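Local coordinates for putative isohexenylglutaconyl-CoA hydratase (Pseudomonas aeruginosa, PDB 4ZU2), which hydrates isohexenylglutaconyl-CoA as a crotonase-family enzyme of acyclic terpene breakdown, and is upregulated in cells grown on citronellate, at the interface of chains A and B. Residues are numbered along the deposited sequence; one frame, centred on the assembly and turned at random. Chains: chain A/B, Putative isohexenylglutaconyl-CoA hydratase.

Contact 1: the interface of chains A and B. Residues chain A 150-151, 153-155, 159, 162; chain B 218-219, 222, 230.
The backbone carbonyl of B:Ser222 meets the guanidinium of A:Arg155 edge-on, its O taking a hydrogen bond from NH2 at 3.2 Å. The oxygen lies in the guanidinium plane and the donor stands nearly along the C=O axis, with an angle of 174° at the hydrogen. A:Arg155 reaches it on a chain extended from CG to NE. The same serine turns its hydroxyl back into its own chain: OG sits between its backbone N and carbonyl carbon (chi1 66°) and donates to B:Leu219 O at 2.5 Å, a short bond to the carbonyl near the end of helix 209-221. Folded in this way, OG presents its flank to A:Val154, where CG2 lies 3.4 Å from it. B:Ser222 CB rests against the backbone of A:Pro151, 3.7 Å from A:Pro151 CA. With its hydroxyl engaged within its own chain, the serine can serve as packing surface. Alongside, B:Leu219 pushes CD2 among apolar groups of helices 149-157 and 159-168. Its CD2 is 3.7 Å from A:Val154 CG2, the two side chains crossing at a slant, and 4.0 Å from A:Ala150 CB, with A:Ala162 CB also near. A:Leu159 CD1 meets its CB, and B:Leu230 CD2 touches A:Pro151 CB. The patch fits the end of helix 209-221, with a touch from helix 227-243, against helices 149-157 and 159-168 of the neighbour, and probably helps hold together the trimer in which crotonases typically assemble.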
# COMPACT_ATOMS: atom_id res chain seq x y z
N ALA A 150 -11.57 -6.80 -8.00
CA ALA A 150 -11.08 -6.85 -6.62
C ALA A 150 -9.55 -6.78 -6.48
O ALA A 150 -9.00 -5.93 -5.79
CB ALA A 150 -11.59 -8.08 -5.90
N PRO A 151 -8.85 -7.67 -7.17
CA PRO A 151 -7.39 -7.68 -7.04
C PRO A 151 -6.71 -6.44 -7.60
O PRO A 151 -5.70 -6.02 -7.10
CB PRO A 151 -7.00 -8.93 -7.84
CG PRO A 151 -8.14 -9.28 -8.64
CD PRO A 151 -9.34 -8.81 -7.94
N VAL A 153 -8.05 -3.34 -7.61
CA VAL A 153 -8.32 -2.20 -6.77
C VAL A 153 -7.52 -2.29 -5.46
O VAL A 153 -7.06 -1.27 -4.95
CB VAL A 153 -9.83 -1.99 -6.48
CG1 VAL A 153 -10.41 -3.13 -5.66
CG2 VAL A 153 -10.07 -0.65 -5.75
N VAL A 154 -7.38 -3.48 -4.90
CA VAL A 154 -6.54 -3.66 -3.71
C VAL A 154 -5.10 -3.30 -4.10
O VAL A 154 -4.42 -2.57 -3.38
CB VAL A 154 -6.62 -5.11 -3.20
CG1 VAL A 154 -5.63 -5.34 -2.04
CG2 VAL A 154 -8.05 -5.44 -2.83
N ARG A 155 -4.64 -3.75 -5.27
CA ARG A 155 -3.33 -3.35 -5.78
C ARG A 155 -3.26 -1.82 -5.99
O ARG A 155 -2.23 -1.20 -5.75
CB ARG A 155 -2.98 -4.10 -7.06
CG ARG A 155 -2.42 -5.48 -6.78
CD ARG A 155 -2.59 -6.50 -7.88
NE ARG A 155 -2.68 -7.81 -7.22
CZ ARG A 155 -1.97 -8.88 -7.52
NH1 ARG A 155 -1.11 -8.87 -8.54
NH2 ARG A 155 -2.12 -9.98 -6.80
N LEU A 159 -5.90 -2.53 0.51
CA LEU A 159 -7.07 -3.16 1.11
C LEU A 159 -7.94 -2.16 1.89
O LEU A 159 -9.18 -2.26 1.92
CB LEU A 159 -6.63 -4.27 2.04
CG LEU A 159 -7.74 -5.02 2.80
CD1 LEU A 159 -8.60 -5.88 1.84
CD2 LEU A 159 -7.14 -5.91 3.86
N ALA A 162 -10.06 -0.16 -0.28
CA ALA A 162 -10.82 -0.94 -1.24
C ALA A 162 -12.02 -1.51 -0.56
O ALA A 162 -13.11 -1.50 -1.15
CB ALA A 162 -10.00 -2.09 -1.87
N LEU B 218 -13.06 -12.02 -1.44
CA LEU B 218 -12.18 -11.81 -2.60
C LEU B 218 -11.09 -10.77 -2.38
O LEU B 218 -9.98 -10.96 -2.79
CB LEU B 218 -13.00 -11.39 -3.83
CG LEU B 218 -13.82 -12.49 -4.50
CD1 LEU B 218 -14.52 -11.89 -5.71
CD2 LEU B 218 -12.92 -13.66 -4.93
N LEU B 219 -11.45 -9.62 -1.82
CA LEU B 219 -10.47 -8.57 -1.54
C LEU B 219 -9.39 -9.11 -0.59
O LEU B 219 -8.20 -8.98 -0.85
CB LEU B 219 -11.12 -7.37 -0.87
CG LEU B 219 -12.25 -6.59 -1.53
CD1 LEU B 219 -12.92 -5.66 -0.50
CD2 LEU B 219 -11.69 -5.79 -2.61
N SER B 222 -6.96 -11.36 -2.22
CA SER B 222 -6.32 -10.86 -3.43
C SER B 222 -4.79 -10.64 -3.34
O SER B 222 -4.17 -10.26 -4.33
CB SER B 222 -7.04 -9.59 -3.93
OG SER B 222 -6.85 -8.57 -2.97
N LEU B 230 -6.83 -16.56 -8.94
CA LEU B 230 -7.79 -15.72 -8.27
C LEU B 230 -8.89 -15.21 -9.24
O LEU B 230 -10.06 -15.18 -8.87
CB LEU B 230 -7.06 -14.55 -7.59
CG LEU B 230 -8.01 -13.61 -6.87
CD1 LEU B 230 -8.96 -14.37 -5.98
CD2 LEU B 230 -7.25 -12.62 -6.06

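Contact 2: the interface of chains A and B. Residues chain A 140-141, 143, 169; chain B 206-208, 212, 262.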
# COMPACT_ATOMS: atom_id res chain seq x y z
N THR A 140 -22.12 -4.32 -5.51
CA THR A 140 -22.87 -5.02 -4.45
C THR A 140 -24.21 -4.32 -4.10
O THR A 140 -25.03 -4.90 -3.41
CB THR A 140 -22.09 -5.14 -3.16
OG1 THR A 140 -21.87 -3.83 -2.65
CG2 THR A 140 -20.77 -5.87 -3.37
N SER A 141 -24.41 -3.08 -4.54
CA SER A 141 -25.74 -2.43 -4.44
C SER A 141 -26.77 -3.03 -5.42
O SER A 141 -27.93 -2.63 -5.45
CB SER A 141 -25.64 -0.89 -4.56
OG SER A 141 -25.47 -0.39 -5.88
N GLY A 143 -26.47 -6.62 -5.87
CA GLY A 143 -26.37 -8.02 -5.54
C GLY A 143 -25.30 -8.80 -6.26
O GLY A 143 -25.27 -10.03 -6.12
N ALA A 169 -20.46 0.77 -1.71
CA ALA A 169 -20.81 1.34 -3.03
C ALA A 169 -20.74 2.87 -3.07
O ALA A 169 -21.45 3.53 -3.84
CB ALA A 169 -22.19 0.84 -3.47
N ARG B 206 -27.75 0.21 1.13
CA ARG B 206 -27.90 0.04 -0.30
C ARG B 206 -27.32 -1.28 -0.86
O ARG B 206 -27.68 -1.65 -1.96
CB ARG B 206 -27.30 1.23 -1.03
CG ARG B 206 -27.68 2.52 -0.37
CD ARG B 206 -27.58 3.78 -1.18
NE ARG B 206 -28.53 4.77 -0.64
CZ ARG B 206 -28.23 5.84 0.12
NH1 ARG B 206 -26.97 6.12 0.46
NH2 ARG B 206 -29.21 6.63 0.54
N CYS B 207 -26.44 -1.96 -0.10
CA CYS B 207 -25.60 -3.09 -0.57
C CYS B 207 -26.03 -4.45 -0.01
O CYS B 207 -26.36 -4.60 1.17
CB CYS B 207 -24.14 -2.87 -0.16
SG CYS B 207 -23.47 -1.40 -0.83
N ALA B 208 -26.09 -5.45 -0.88
CA ALA B 208 -26.60 -6.76 -0.50
C ALA B 208 -25.67 -7.58 0.40
O ALA B 208 -24.46 -7.58 0.25
CB ALA B 208 -26.99 -7.58 -1.75
N ASN B 212 -21.93 -8.66 -0.28
CA ASN B 212 -20.87 -8.03 0.50
C ASN B 212 -19.88 -9.06 1.05
O ASN B 212 -18.68 -8.86 1.02
CB ASN B 212 -21.44 -7.22 1.67
CG ASN B 212 -21.51 -5.73 1.40
OD1 ASN B 212 -21.12 -5.21 0.33
ND2 ASN B 212 -22.05 -5.03 2.36
N TRP B 262 -33.46 -5.22 0.01
CA TRP B 262 -32.59 -5.00 1.19
C TRP B 262 -32.40 -3.52 1.51
O TRP B 262 -32.04 -3.15 2.64
CB TRP B 262 -31.21 -5.71 1.04
CG TRP B 262 -30.44 -5.27 -0.22
CD1 TRP B 262 -29.77 -4.10 -0.39
CD2 TRP B 262 -30.38 -5.96 -1.47
NE1 TRP B 262 -29.25 -4.03 -1.68
CE2 TRP B 262 -29.62 -5.15 -2.36
CE3 TRP B 262 -30.89 -7.16 -1.94
CZ2 TRP B 262 -29.33 -5.55 -3.66
CZ3 TRP B 262 -30.60 -7.53 -3.22
CH2 TRP B 262 -29.84 -6.73 -4.07
O HOH W 1 -29.09 -0.50 -3.88
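Between A:Thr140 and B:Ala208 the two backbones join directly: the amide N of B:Ala208 donates to the threonine O at 2.8 Å, almost straight at 172°. Around this bond the side-chain contacts are softer. A:Thr140 OG1, set between its own backbone N and carbonyl carbon (chi1 64°), faces both B:Cys207 SG and B:Asn212 OD1, and each pairing is only a weak hydrogen bond. The threonine and asparagine side chains lie roughly perpendicular. B:Cys207 SG also packs 3.7 Å from A:Ala169 CB, lying between A:Thr140 of the 3-10 helix 139-142 and A:Ala169, just after helix 159-168. A water adds a second bridge, lying 2.9 Å from A:Ser141 O and 2.7 Å from B:Arg206 O; the arginine itself is poorly ordered, and it is its backbone carbonyl that takes part. The example shows how an interface loop can be set from behind. In the second shell B:Trp262 holds the same carbonyl, its indole NE1 donating to B:Arg206 O at 2.9 Å. The oxygen lies in the indole plane, although the donor stands well above the plane of the carbonyl. One face of the ring supports B:Ala208 and may steady the residue whose amide crosses to chain A, and the CH2 corner approaches A:Gly143 CA at 4.0 Å. The methyl carbon B:Ala208 CB lies over the centre of the indole, 3.5 Å above its plane.

Contact 3: the interface of chains A and B. Residues chain A 161, 164, 170; chain B 126, 184-185, 203.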
# COMPACT_ATOMS: atom_id res chain seq x y z
N GLN A 161 -8.58 1.03 1.71
CA GLN A 161 -9.53 1.84 0.99
C GLN A 161 -10.50 1.01 0.18
O GLN A 161 -11.64 1.41 0.02
CB GLN A 161 -8.81 2.84 0.12
CG GLN A 161 -8.24 3.98 0.94
CD GLN A 161 -9.29 4.73 1.70
OE1 GLN A 161 -10.51 4.57 1.50
NE2 GLN A 161 -8.83 5.57 2.58
N ARG A 164 -13.79 -0.30 1.82
CA ARG A 164 -14.84 0.68 2.03
C ARG A 164 -15.58 0.93 0.74
O ARG A 164 -16.79 0.95 0.74
CB ARG A 164 -14.30 2.02 2.57
CG ARG A 164 -15.37 3.09 2.75
CD ARG A 164 -14.83 4.38 3.41
NE ARG A 164 -14.20 5.26 2.45
CZ ARG A 164 -14.85 6.04 1.59
NH1 ARG A 164 -16.16 6.08 1.55
NH2 ARG A 164 -14.16 6.82 0.76
N ALA A 170 -19.83 3.43 -2.28
CA ALA A 170 -19.64 4.88 -2.18
C ALA A 170 -19.28 5.58 -3.48
O ALA A 170 -18.33 5.18 -4.16
CB ALA A 170 -18.52 5.18 -1.14
N VAL B 126 -14.55 0.11 8.05
CA VAL B 126 -14.70 1.56 8.16
C VAL B 126 -14.37 2.06 9.57
O VAL B 126 -14.92 1.57 10.53
CB VAL B 126 -16.11 2.06 7.78
CG1 VAL B 126 -16.10 3.59 7.63
CG2 VAL B 126 -16.61 1.37 6.50
N HIS B 184 -10.63 6.05 7.98
CA HIS B 184 -11.25 6.60 6.78
C HIS B 184 -11.80 8.00 7.05
O HIS B 184 -11.75 8.90 6.18
CB HIS B 184 -12.36 5.68 6.29
CG HIS B 184 -11.90 4.29 5.99
ND1 HIS B 184 -11.73 3.33 6.96
CD2 HIS B 184 -11.55 3.71 4.82
CE1 HIS B 184 -11.30 2.21 6.40
NE2 HIS B 184 -11.19 2.41 5.10
N PHE B 185 -12.33 8.21 8.25
CA PHE B 185 -12.86 9.54 8.59
C PHE B 185 -12.31 10.13 9.90
O PHE B 185 -11.90 9.39 10.80
CB PHE B 185 -14.38 9.50 8.62
CG PHE B 185 -15.00 8.96 7.37
CD1 PHE B 185 -15.19 9.77 6.27
CD2 PHE B 185 -15.42 7.64 7.30
CE1 PHE B 185 -15.77 9.28 5.13
CE2 PHE B 185 -15.99 7.14 6.15
CZ PHE B 185 -16.17 7.97 5.07
N GLN B 203 -25.31 4.08 3.30
CA GLN B 203 -24.57 3.49 2.19
C GLN B 203 -24.66 1.96 2.25
O GLN B 203 -25.13 1.32 1.31
CB GLN B 203 -23.13 3.95 2.24
CG GLN B 203 -22.98 5.40 1.91
CD GLN B 203 -21.60 5.97 2.22
OE1 GLN B 203 -20.96 5.61 3.21
NE2 GLN B 203 -21.13 6.87 1.36
O HOH W 2 -18.54 4.73 3.26
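A:Arg164 and B:His184 run antiparallel alongside one another, the arginine laying its aliphatic stem along the imidazole. The stem leaves helix 159-168 with CG anti to the backbone N (chi1 178°), stays extended through chi2 and bends at chi3, so that CD comes down on the ring carbon B:His184 CD2 at 3.6 Å. Past the bend, the guanidinium plane is turned 72° from the imidazole and CD2 lies at its edge. The charged atoms do not touch: A:Arg164 NE and B:His184 NE2 are 4.9 Å apart, and a charge on the histidine, if present, would probably be disfavoured by the arginine. A:Gln161, one helical turn earlier, brings its amide to the same ring atom, OE1 standing 3.6 Å from B:His184 CD2 with the amide steeply inclined to the ring, so the imidazole meets two side chains of one helix. B:Phe185 supports the arginine from another side. Its side chain runs almost square to that of the arginine, and the phenyl offers its CZ tip 4.0 Å from NH1, the planes inclined by 65° and hence not stacked. B:Val126 CG1, in the phenyl plane, backs the edge of that ring. Polar linkage across this patch runs through solvent, an illustration of how an interface arginine can pack by its carbon stem: a water at the guanidinium edge lies 3.2 Å from A:Arg164 NH1 and 2.6 Å from B:Gln203 OE1.

Contact 4: the interface of chains A and B. Residues chain A 88, 145, 147-148, 150-151; chain B 218, 231, 234-235, 238.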
# COMPACT_ATOMS: atom_id res chain seq x y z
N ASN A 88 -17.31 -12.69 -17.84
CA ASN A 88 -16.62 -11.99 -16.71
C ASN A 88 -15.09 -12.30 -16.70
O ASN A 88 -14.28 -11.40 -16.63
CB ASN A 88 -17.26 -12.33 -15.35
CG ASN A 88 -16.72 -11.49 -14.19
OD1 ASN A 88 -16.11 -12.01 -13.26
ND2 ASN A 88 -16.97 -10.18 -14.24
N LEU A 145 -20.82 -8.74 -7.77
CA LEU A 145 -19.48 -8.64 -7.20
C LEU A 145 -18.63 -7.83 -8.15
O LEU A 145 -18.71 -8.05 -9.33
CB LEU A 145 -18.83 -10.02 -7.05
CG LEU A 145 -19.62 -11.18 -6.47
CD1 LEU A 145 -18.70 -12.42 -6.29
CD2 LEU A 145 -20.30 -10.77 -5.17
N ALA A 147 -15.87 -8.60 -9.09
CA ALA A 147 -15.10 -9.84 -8.90
C ALA A 147 -13.73 -9.82 -9.53
O ALA A 147 -12.73 -10.11 -8.86
CB ALA A 147 -15.86 -11.01 -9.44
N GLN A 148 -13.68 -9.45 -10.81
CA GLN A 148 -12.41 -9.30 -11.52
C GLN A 148 -11.72 -8.02 -11.05
O GLN A 148 -10.51 -7.92 -11.13
CB GLN A 148 -12.60 -9.19 -13.03
CG GLN A 148 -13.32 -10.33 -13.69
CD GLN A 148 -12.55 -11.63 -13.55
OE1 GLN A 148 -11.44 -11.76 -14.04
NE2 GLN A 148 -13.14 -12.56 -12.85
N ALA A 150 -11.57 -6.80 -8.00
CA ALA A 150 -11.08 -6.85 -6.62
C ALA A 150 -9.55 -6.78 -6.48
O ALA A 150 -9.00 -5.93 -5.79
CB ALA A 150 -11.59 -8.08 -5.90
N PRO A 151 -8.85 -7.67 -7.17
CA PRO A 151 -7.39 -7.68 -7.04
C PRO A 151 -6.71 -6.44 -7.60
O PRO A 151 -5.70 -6.02 -7.10
CB PRO A 151 -7.00 -8.93 -7.84
CG PRO A 151 -8.14 -9.28 -8.64
CD PRO A 151 -9.34 -8.81 -7.94
N LEU B 218 -13.06 -12.02 -1.44
CA LEU B 218 -12.18 -11.81 -2.60
C LEU B 218 -11.09 -10.77 -2.38
O LEU B 218 -9.98 -10.96 -2.79
CB LEU B 218 -13.00 -11.39 -3.83
CG LEU B 218 -13.82 -12.49 -4.50
CD1 LEU B 218 -14.52 -11.89 -5.71
CD2 LEU B 218 -12.92 -13.66 -4.93
N LEU B 231 -8.52 -14.79 -10.44
CA LEU B 231 -9.51 -14.34 -11.42
C LEU B 231 -10.45 -15.48 -11.93
O LEU B 231 -11.70 -15.29 -12.04
CB LEU B 231 -8.83 -13.57 -12.57
CG LEU B 231 -8.19 -12.20 -12.18
CD1 LEU B 231 -7.42 -11.71 -13.37
CD2 LEU B 231 -9.23 -11.10 -11.71
N ALA B 234 -12.79 -15.93 -9.12
CA ALA B 234 -13.64 -14.77 -8.97
C ALA B 234 -14.79 -14.78 -10.01
O ALA B 234 -15.89 -14.52 -9.67
CB ALA B 234 -12.83 -13.49 -9.08
N ALA B 235 -14.47 -15.08 -11.25
CA ALA B 235 -15.40 -15.19 -12.33
C ALA B 235 -16.48 -16.26 -12.05
O ALA B 235 -17.62 -16.06 -12.41
CB ALA B 235 -14.66 -15.50 -13.62
N PHE B 238 -18.69 -14.64 -9.40
CA PHE B 238 -19.51 -13.63 -10.02
C PHE B 238 -20.78 -14.28 -10.65
O PHE B 238 -21.91 -13.82 -10.46
CB PHE B 238 -18.68 -12.91 -11.09
CG PHE B 238 -19.44 -11.84 -11.86
CD1 PHE B 238 -19.58 -10.54 -11.34
CD2 PHE B 238 -19.95 -12.10 -13.11
CE1 PHE B 238 -20.23 -9.55 -12.05
CE2 PHE B 238 -20.62 -11.13 -13.80
CZ PHE B 238 -20.76 -9.84 -13.27
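Stacked on the phenyl ring of B:Phe238, the amide of A:Asn88 forms the tight end of this patch. The planes lie 8° apart, ND2 stands 3.6 Å above the ring plane over its centre, and CG comes within 3.5 Å of CD2. With CG anti to the backbone N (chi1 178°), B:Phe238 turns its ring edge, CD1, towards A:Leu145 O, which lies in the ring plane at 3.3 Å. Next to the stack, A:Gln148 bends at chi2 and divides its NE2 between two oxygens: it donates to B:Leu231 O at 3.2 Å, nearly straight, and to A:Asn88 OD1 at 3.0 Å, in a bent bond whose donor stands 48° above the carbonyl plane. This second bond probably helps to steady the stacked amide, an example of a polar pair bracing an aromatic contact. Small residues allow close approach here, A:Ala147 O reaching 3.4 Å from B:Ala234 CB. Towards the other end the contact turns to plain aliphatic packing without polar bonds, B:Leu218 CD1 against A:Ala147 CA and B:Leu231 CD2 against A:Pro151 CG (3.7 Å). The patch sets helix 227-243 of one subunit, flanked by helix 209-221, against helix 81-99 and the segment leading into helix 149-157 of the other.

Contacts 1 and 4 adjoin, the centres of their C-alpha atoms about 9 Å apart, and share A:Ala150, A:Pro151 and B:Leu218; both draw on helices 149-157 of chain A and 209-221 and 227-243 of chain B. Contact 3 lies about 15 Å from contact 1, linked through helix 159-168, and about 20 Å from contact 4. Contact 2 stands about 14 Å from contact 3 and touches the start of helix 209-221, whose far end serves contact 1. Different faces of the protein thus meet across one interface, a head-to-tail arrangement consistent with the three-copy assembly.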